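Local structure of chicken beta-microseminoprotein-like 3 (Gallus gallus, 6RWC) at residues Glu28-Cys33 with Phe61-Cys66; Ser47-Tyr52 with Ile68-Lys73. The protein is of unknown function but belongs to the beta-microseminoprotein (PSP-94) family of small, disulfide-rich proteins and is a chicken egg-specific member of it. All blocks are in the same frame, centred on the assembly; numbering follows the deposited sequence.

Interaction 1 of 2, residues Glu28-Cys33 with Phe61-Cys66; sequences EDCYQC and FHKKSC. With SO4 (sulfate ion), chain C.
Cys30 and Cys66 are joined by a disulfide, SG to SG 2.0 Å, that ties the residue just before strand 31-35 of the four-stranded sheet to the turn of the two-stranded hairpin 57-72. The bridge has the left-handed sense, with a torsion about the S-S bond of -85°, and at both ends SG lies anti to the carbonyl carbon, beside the backbone N. Both half-cystines also take positive phi, so the two backbones turn in the same unusual way. Cys30 SG then meets Phe61 at the ring edge rather than over a face: it is 4.0 Å from the tip atom CZ of Phe61 and nearly in the ring plane. Lys63 supplies the other contact. Its chain bends at the second and fourth torsions, and the end of the chain passes near Cys30 SG and reaches the backbone of Glu28. There Lys63 NZ donates a weak hydrogen bond to Glu28 O (3.1 Å), and Lys63 CE lies almost as near to the same oxygen. Further out, Leu45 hydrogen-bonds, backbone to backbone, with Cys30 and touches the side chain of Cys66, while Lys26 packs on Cys66 from strand 24-26. Cys66 N makes weak bonds to His62 O and Lys63 O across the turn, whose residues 63-65 have helical backbone angles without a regular helix. A sulfate, probably from the crystallisation liquor, sits at the start of that turn: Lys63 N donates to its O3 (3.2 Å) and Lys64 N to its O1 (3.3 Å).

Interaction 2 of 2, residues Ser47-Tyr52 with Ile68-Lys73; sequences SIPKNY and IRVVKK
At Tyr52 a chi1 of 61° sets CG between the backbone N and the carbonyl carbon, a crowded position, and the ring that follows lies against Val70, which sets CG1 anti to its own N and CG2 anti to its carbonyl carbon. Both methyls of the valine touch the ring. Val70 CG2 stands over the centre of the Tyr52 ring, 4.0 Å from the centroid and only 5° off the normal, a CH-pi contact over the face. Val70 CG1 lies over the same face but out toward the rim, 3.5 Å from Tyr52 CD2. The same CG2 also touches the pyrrolidine of Pro49, at 3.7 Å from Pro49 CB, so this one methyl touches both the proline and the tyrosine, and Pro49 O lies in plane at the edge of the Tyr52 ring. An alanine in place of Tyr52 would probably leave Val70 CG1 without its aromatic partner and CG2 resting on Pro49 alone of the two, opening a gap beside the strand. Two residues earlier, Ile68 presents CG2 to Pro49 CG (3.8 Å), the two side chains crossing at about a right angle, and runs side by side with Ile48, CD1 to CD1 4.1 Å. The backbones are joined through a single water, which donates to Ser47 O (3.0 Å) and accepts from Ile68 N (2.8 Å). The arrangement is that of an irregular linker, leading from strand 39-44 to strand 57-62, laid by apolar side chains over the alternate residues Ile68 and Val70 of a beta hairpin.

In the fold
The two contacts bind the hairpin 57-72 to the rest of the chain at different points, their centres about 16 Å apart. Interaction 1 is built round a covalent bridge and lies about 5 Å from the centre of the chain; interaction 2, about 15 Å from it, is apolar packing plus one water. Their segments alternate along the sequence, and 61-66 and 68-73 belong to the same antiparallel hairpin. Within it the contacts meet directly, through Phe61 CD2 and Ile68 CG1 at 4.2 Å and through His62 NE2 and Arg69 NH1 at 4.1 Å. The sulfate, probably from the crystallisation liquor, lies at the turn in interaction 1, whereas the linker 47-52 packs on the second strand.

Interaction 1 of 2, residues Glu28-Cys33 with Phe61-Cys66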
loop_
_atom_site.group_PDB
_atom_site.type_symbol
_atom_site.label_atom_id
_atom_site.label_comp_id
_atom_site.label_asym_id
_atom_site.label_seq_id
_atom_site.Cartn_x
_atom_site.Cartn_y
_atom_site.Cartn_z
ATOM N N GLU A 28 -3.326 6.117 6.139
ATOM C CA GLU A 28 -3.241 5.288 7.335
ATOM C C GLU A 28 -3.453 3.811 7.034
ATOM O O GLU A 28 -3.107 2.966 7.865
ATOM C CB GLU A 28 -4.268 5.748 8.374
ATOM C CG GLU A 28 -4.024 7.143 8.922
ATOM C CD GLU A 28 -5.104 7.583 9.893
ATOM O OE1 GLU A 28 -6.092 6.838 10.062
ATOM O OE2 GLU A 28 -4.965 8.672 10.488
ATOM N N ASP A 29 -4.024 3.481 5.875
ATOM C CA ASP A 29 -4.275 2.099 5.492
ATOM C C ASP A 29 -3.384 1.658 4.333
ATOM O O ASP A 29 -3.789 0.832 3.512
ATOM C CB ASP A 29 -5.749 1.895 5.141
ATOM C CG ASP A 29 -6.214 2.805 4.026
ATOM O OD1 ASP A 29 -5.631 3.896 3.867
ATOM O OD2 ASP A 29 -7.168 2.431 3.312
ATOM N N CYS A 30 -2.176 2.219 4.253
ATOM C CA CYS A 30 -1.130 1.747 3.341
ATOM C C CYS A 30 -1.528 1.906 1.874
ATOM O O CYS A 30 -1.331 1.008 1.053
ATOM C CB CYS A 30 -0.745 0.300 3.651
ATOM S SG CYS A 30 0.451 0.143 4.994
ATOM N N TYR A 31 -2.093 3.062 1.545
ATOM C CA TYR A 31 -2.256 3.508 0.170
ATOM C C TYR A 31 -1.356 4.714 -0.058
ATOM O O TYR A 31 -1.122 5.509 0.856
ATOM C CB TYR A 31 -3.710 3.894 -0.135
ATOM C CG TYR A 31 -4.660 2.735 -0.361
ATOM C CD1 TYR A 31 -5.095 1.947 0.698
ATOM C CD2 TYR A 31 -5.149 2.452 -1.630
ATOM C CE1 TYR A 31 -5.972 0.894 0.496
ATOM C CE2 TYR A 31 -6.028 1.398 -1.842
ATOM C CZ TYR A 31 -6.437 0.624 -0.775
ATOM O OH TYR A 31 -7.311 -0.424 -0.978
ATOM N N GLN A 32 -0.838 4.840 -1.274
ATOM C CA GLN A 32 -0.170 6.064 -1.696
ATOM C C GLN A 32 -1.082 6.804 -2.659
ATOM O O GLN A 32 -1.492 6.245 -3.682
ATOM C CB GLN A 32 1.179 5.798 -2.363
ATOM C CG GLN A 32 1.781 7.070 -2.967
ATOM C CD GLN A 32 3.235 6.919 -3.362
ATOM O OE1 GLN A 32 3.607 7.146 -4.515
ATOM N NE2 GLN A 32 4.072 6.554 -2.401
ATOM N N CYS A 33 -1.397 8.048 -2.328
ATOM C CA CYS A 33 -2.261 8.886 -3.142
ATOM C C CYS A 33 -1.454 9.993 -3.808
ATOM O O CYS A 33 -0.458 10.476 -3.262
ATOM C CB CYS A 33 -3.373 9.509 -2.295
ATOM S SG CYS A 33 -4.468 8.347 -1.454
ATOM N N PHE A 61 3.287 -8.694 8.697
ATOM C CA PHE A 61 2.944 -7.369 8.204
ATOM C C PHE A 61 3.720 -6.307 8.972
ATOM O O PHE A 61 3.749 -6.319 10.207
ATOM C CB PHE A 61 1.443 -7.114 8.332
ATOM C CG PHE A 61 1.045 -5.703 8.009
ATOM C CD1 PHE A 61 0.739 -4.809 9.021
ATOM C CD2 PHE A 61 0.999 -5.266 6.696
ATOM C CE1 PHE A 61 0.382 -3.506 8.729
ATOM C CE2 PHE A 61 0.642 -3.963 6.395
ATOM C CZ PHE A 61 0.333 -3.081 7.414
ATOM N N HIS A 62 4.346 -5.393 8.237
ATOM C CA HIS A 62 5.084 -4.277 8.816
ATOM C C HIS A 62 4.405 -2.988 8.383
ATOM O O HIS A 62 4.332 -2.694 7.185
ATOM C CB HIS A 62 6.551 -4.297 8.384
ATOM C CG HIS A 62 7.287 -5.531 8.808
ATOM N ND1 HIS A 62 7.622 -5.783 10.121
ATOM C CD2 HIS A 62 7.752 -6.582 8.092
ATOM C CE1 HIS A 62 8.261 -6.936 10.196
ATOM N NE2 HIS A 62 8.353 -7.441 8.979
ATOM N N LYS A 63 3.910 -2.223 9.359
ATOM C CA LYS A 63 3.074 -1.068 9.046
ATOM C C LYS A 63 3.869 0.031 8.352
ATOM O O LYS A 63 3.389 0.639 7.387
ATOM C CB LYS A 63 2.430 -0.537 10.327
ATOM C CG LYS A 63 1.468 0.613 10.111
ATOM C CD LYS A 63 0.291 0.186 9.256
ATOM C CE LYS A 63 -0.705 1.316 9.109
ATOM N NZ LYS A 63 -0.084 2.503 8.462
ATOM N N LYS A 64 5.085 0.305 8.832
ATOM C CA LYS A 64 5.860 1.419 8.291
ATOM C C LYS A 64 6.244 1.180 6.835
ATOM O O LYS A 64 6.171 2.099 6.011
ATOM C CB LYS A 64 7.107 1.654 9.145
ATOM C CG LYS A 64 7.889 2.906 8.778
ATOM N N SER A 65 6.653 -0.042 6.500
ATOM C CA SER A 65 7.017 -0.374 5.129
ATOM C C SER A 65 5.825 -0.786 4.277
ATOM O O SER A 65 5.981 -0.926 3.058
ATOM C CB SER A 65 8.061 -1.494 5.114
ATOM O OG SER A 65 7.593 -2.639 5.804
ATOM N N CYS A 66 4.654 -0.982 4.885
ATOM C CA CYS A 66 3.444 -1.401 4.176
ATOM C C CYS A 66 3.699 -2.663 3.353
ATOM O O CYS A 66 3.361 -2.751 2.170
ATOM C CB CYS A 66 2.906 -0.265 3.303
ATOM S SG CYS A 66 2.101 1.055 4.245
HETATM S S SO4 C . 6.663 -1.623 12.006
HETATM O O1 SO4 C . 7.092 -1.551 10.613
HETATM O O2 SO4 C . 7.732 -2.200 12.816
HETATM O O3 SO4 C . 5.470 -2.457 12.107
HETATM O O4 SO4 C . 6.362 -0.278 12.490
#

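Interaction 2 of 2, residues Ser47-Tyr52 with Ile68-Lys73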
loop_
_atom_site.group_PDB
_atom_site.type_symbol
_atom_site.label_atom_id
_atom_site.label_comp_id
_atom_site.label_asym_id
_atom_site.label_seq_id
_atom_site.Cartn_x
_atom_site.Cartn_y
_atom_site.Cartn_z
ATOM N N SER A 47 1.660 -5.500 -1.201
ATOM C CA SER A 47 1.645 -6.622 -2.128
ATOM C C SER A 47 1.356 -7.914 -1.374
ATOM O O SER A 47 1.950 -8.180 -0.325
ATOM C CB SER A 47 2.978 -6.727 -2.868
ATOM O OG SER A 47 2.988 -7.850 -3.732
ATOM N N ILE A 48 0.447 -8.716 -1.914
ATOM C CA ILE A 48 0.049 -9.979 -1.295
ATOM C C ILE A 48 0.988 -11.069 -1.806
ATOM O O ILE A 48 1.049 -11.295 -3.022
ATOM C CB ILE A 48 -1.410 -10.322 -1.617
ATOM C CG1 ILE A 48 -2.342 -9.237 -1.074
ATOM C CG2 ILE A 48 -1.770 -11.678 -1.036
ATOM C CD1 ILE A 48 -2.220 -9.031 0.414
ATOM N N PRO A 49 1.733 -11.746 -0.928
ATOM C CA PRO A 49 2.589 -12.848 -1.392
ATOM C C PRO A 49 1.749 -13.982 -1.961
ATOM O O PRO A 49 0.823 -14.478 -1.316
ATOM C CB PRO A 49 3.337 -13.272 -0.123
ATOM C CG PRO A 49 2.471 -12.813 1.002
ATOM C CD PRO A 49 1.825 -11.544 0.526
ATOM N N LYS A 50 2.085 -14.395 -3.183
ATOM C CA LYS A 50 1.232 -15.291 -3.956
ATOM C C LYS A 50 1.518 -16.766 -3.690
ATOM O O LYS A 50 0.609 -17.519 -3.328
ATOM C CB LYS A 50 1.383 -14.991 -5.451
ATOM N N ASN A 51 2.765 -17.198 -3.874
ATOM C CA ASN A 51 3.115 -18.616 -3.838
ATOM C C ASN A 51 4.246 -18.843 -2.844
ATOM O O ASN A 51 5.380 -18.414 -3.081
ATOM C CB ASN A 51 3.512 -19.110 -5.230
ATOM C CG ASN A 51 2.335 -19.172 -6.182
ATOM O OD1 ASN A 51 1.322 -19.811 -5.895
ATOM N ND2 ASN A 51 2.458 -18.498 -7.319
ATOM N N TYR A 52 3.938 -19.526 -1.745
ATOM C CA TYR A 52 4.943 -19.884 -0.753
ATOM C C TYR A 52 4.392 -21.005 0.114
ATOM O O TYR A 52 3.208 -21.344 0.053
ATOM C CB TYR A 52 5.353 -18.678 0.099
ATOM C CG TYR A 52 4.231 -18.055 0.904
ATOM C CD1 TYR A 52 3.407 -17.085 0.348
ATOM C CD2 TYR A 52 4.011 -18.424 2.225
ATOM C CE1 TYR A 52 2.388 -16.506 1.083
ATOM C CE2 TYR A 52 2.994 -17.849 2.968
ATOM C CZ TYR A 52 2.187 -16.892 2.392
ATOM O OH TYR A 52 1.174 -16.316 3.123
ATOM N N ILE A 68 4.393 -7.221 3.462
ATOM C CA ILE A 68 4.217 -8.524 4.089
ATOM C C ILE A 68 5.460 -9.337 3.771
ATOM O O ILE A 68 5.705 -9.682 2.608
ATOM C CB ILE A 68 2.951 -9.240 3.600
ATOM C CG1 ILE A 68 1.705 -8.479 4.050
ATOM C CG2 ILE A 68 2.918 -10.668 4.120
ATOM C CD1 ILE A 68 0.421 -9.048 3.500
ATOM N N ARG A 69 6.250 -9.637 4.794
ATOM C CA ARG A 69 7.465 -10.423 4.639
ATOM C C ARG A 69 7.203 -11.845 5.117
ATOM O O ARG A 69 6.797 -12.053 6.264
ATOM C CB ARG A 69 8.622 -9.792 5.416
ATOM C CG ARG A 69 9.924 -10.581 5.362
ATOM C CD ARG A 69 11.104 -9.724 5.808
ATOM N NE ARG A 69 12.160 -10.518 6.430
ATOM C CZ ARG A 69 12.291 -10.682 7.743
ATOM N NH1 ARG A 69 11.433 -10.105 8.572
ATOM N NH2 ARG A 69 13.280 -11.421 8.227
ATOM N N VAL A 70 7.438 -12.812 4.237
ATOM C CA VAL A 70 7.180 -14.218 4.525
ATOM C C VAL A 70 8.408 -14.822 5.200
ATOM O O VAL A 70 9.502 -14.836 4.625
ATOM C CB VAL A 70 6.816 -14.983 3.244
ATOM C CG1 VAL A 70 6.641 -16.456 3.538
ATOM C CG2 VAL A 70 5.548 -14.403 2.626
ATOM N N VAL A 71 8.225 -15.328 6.420
ATOM C CA VAL A 71 9.318 -15.837 7.236
ATOM C C VAL A 71 8.948 -17.222 7.751
ATOM O O VAL A 71 7.794 -17.644 7.695
ATOM C CB VAL A 71 9.647 -14.899 8.414
ATOM C CG1 VAL A 71 10.031 -13.515 7.899
ATOM C CG2 VAL A 71 8.460 -14.821 9.368
ATOM N N LYS A 72 9.956 -17.923 8.266
ATOM C CA LYS A 72 9.744 -19.248 8.833
ATOM C C LYS A 72 9.002 -19.156 10.161
ATOM O O LYS A 72 9.267 -18.271 10.979
ATOM C CB LYS A 72 11.084 -19.955 9.037
ATOM C CG LYS A 72 11.839 -20.261 7.750
ATOM C CD LYS A 72 11.355 -21.554 7.111
ATOM C CE LYS A 72 12.156 -21.881 5.859
ATOM N NZ LYS A 72 11.720 -23.159 5.231
ATOM N N LYS A 73 8.068 -20.086 10.378
ATOM C CA LYS A 73 7.330 -20.103 11.639
ATOM C C LYS A 73 8.248 -20.425 12.811
ATOM O O LYS A 73 8.070 -19.893 13.913
ATOM C CB LYS A 73 6.181 -21.111 11.569
ATOM C CG LYS A 73 5.077 -20.755 10.584
ATOM C CD LYS A 73 3.967 -21.801 10.617
ATOM C CE LYS A 73 2.775 -21.378 9.769
ATOM N NZ LYS A 73 1.681 -22.390 9.790
HETATM O O HOH W 1 4.375 -6.750 0.660
#